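Local coordinates for beta-alanyl-CoA:ammonia lyase 2 (Clostridium propionicum, PDB 4MTU), which catalyses the elimination of ammonia from beta-alanyl-CoA to give acryloyl-CoA, as a hot dog fold enzyme, at the interface of chains A and B. Sequence-based numbering; all coordinates share one arbitrary frame. Chains: chain A/B, Beta-alanyl-CoA:ammonia lyase 2.

The interface of chains A and B. Residues chain A 101-102; chain B 21, 99.
Water 2 joins the two chains, lying 2.7 Å from the backbone carbonyl O of B:Thr99. On its other side it is 2.8 Å from OE1, the side-chain amide oxygen of A:Gln102. At the opposite end of the same amide, the nitrogen NE2 lies 2.9 Å from the oxygen of water 1 and points an N-H at it almost straight, at 172°. That water in turn lies 2.8 Å from the backbone carbonyl O of B:Gly21. Glutamine suits this place because one flat group offers both a donor and an acceptor, and tying both ends should limit rotation of the amide.

Between its two waters the amide also packs on B:Thr99. The methyl CG2 sits over the flat face of the A:Gln102 amide, centred on the carbon CD at 3.7 Å, with CB on the same side but nearer the OE1 end; the two side chains meet at about a right angle. A bend at chi2 (65°) folds the glutamine chain back and turns that face toward the methyl, which a beta-branched residue supplies. Beside it, ring atom CB of A:Pro101 stands 4.0 Å from CA of B:Gly21. A residue without a side chain suits a position packed against the proline ring, and glycine readily adopts its positive phi of 76°, whereas the proline ring probably restricts the backbone just before A:Gln102.

The patch joins loops at one end of each subunit: chain A gives the connection between strands 82-95 and 106-109, and chain B gives the same connection plus the loop preceding helix 27-45. It is a small part of an asymmetric contact within the deposited hexamer, whose biological role the coordinates alone do not establish.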
loop_
_atom_site.group_PDB
_atom_site.type_symbol
_atom_site.label_atom_id
_atom_site.label_comp_id
_atom_site.label_asym_id
_atom_site.label_seq_id
_atom_site.Cartn_x
_atom_site.Cartn_y
_atom_site.Cartn_z
ATOM N N PRO A 101 20.196 8.169 7.773
ATOM C CA PRO A 101 19.461 6.930 7.670
ATOM C C PRO A 101 20.048 5.757 8.400
ATOM O O PRO A 101 19.295 4.817 8.684
ATOM C CB PRO A 101 19.411 6.650 6.165
ATOM C CG PRO A 101 19.497 8.009 5.589
ATOM C CD PRO A 101 20.525 8.745 6.432
ATOM N N GLN A 102 21.332 5.734 8.683
ATOM C CA GLN A 102 21.980 4.658 9.399
ATOM C C GLN A 102 21.922 4.860 10.910
ATOM O O GLN A 102 22.375 3.944 11.618
ATOM C CB GLN A 102 23.388 4.403 8.871
ATOM C CG GLN A 102 23.377 3.654 7.533
ATOM C CD GLN A 102 22.779 4.365 6.351
ATOM O OE1 GLN A 102 23.224 5.458 5.987
ATOM N NE2 GLN A 102 21.776 3.762 5.763
ATOM N N GLY B 21 16.585 3.677 7.218
ATOM C CA GLY B 21 17.774 3.040 6.659
ATOM C C GLY B 21 17.466 1.943 5.628
ATOM O O GLY B 21 18.294 1.079 5.355
ATOM N N THR B 99 23.768 2.211 1.725
ATOM C CA THR B 99 23.940 3.497 2.353
ATOM C C THR B 99 24.131 4.621 1.350
ATOM O O THR B 99 24.123 5.797 1.767
ATOM C CB THR B 99 25.126 3.549 3.332
ATOM O OG1 THR B 99 26.382 3.608 2.640
ATOM C CG2 THR B 99 25.080 2.348 4.297
HETATM O O HOH W 1 20.818 1.175 6.484
HETATM O O HOH W 2 22.718 6.998 3.763
#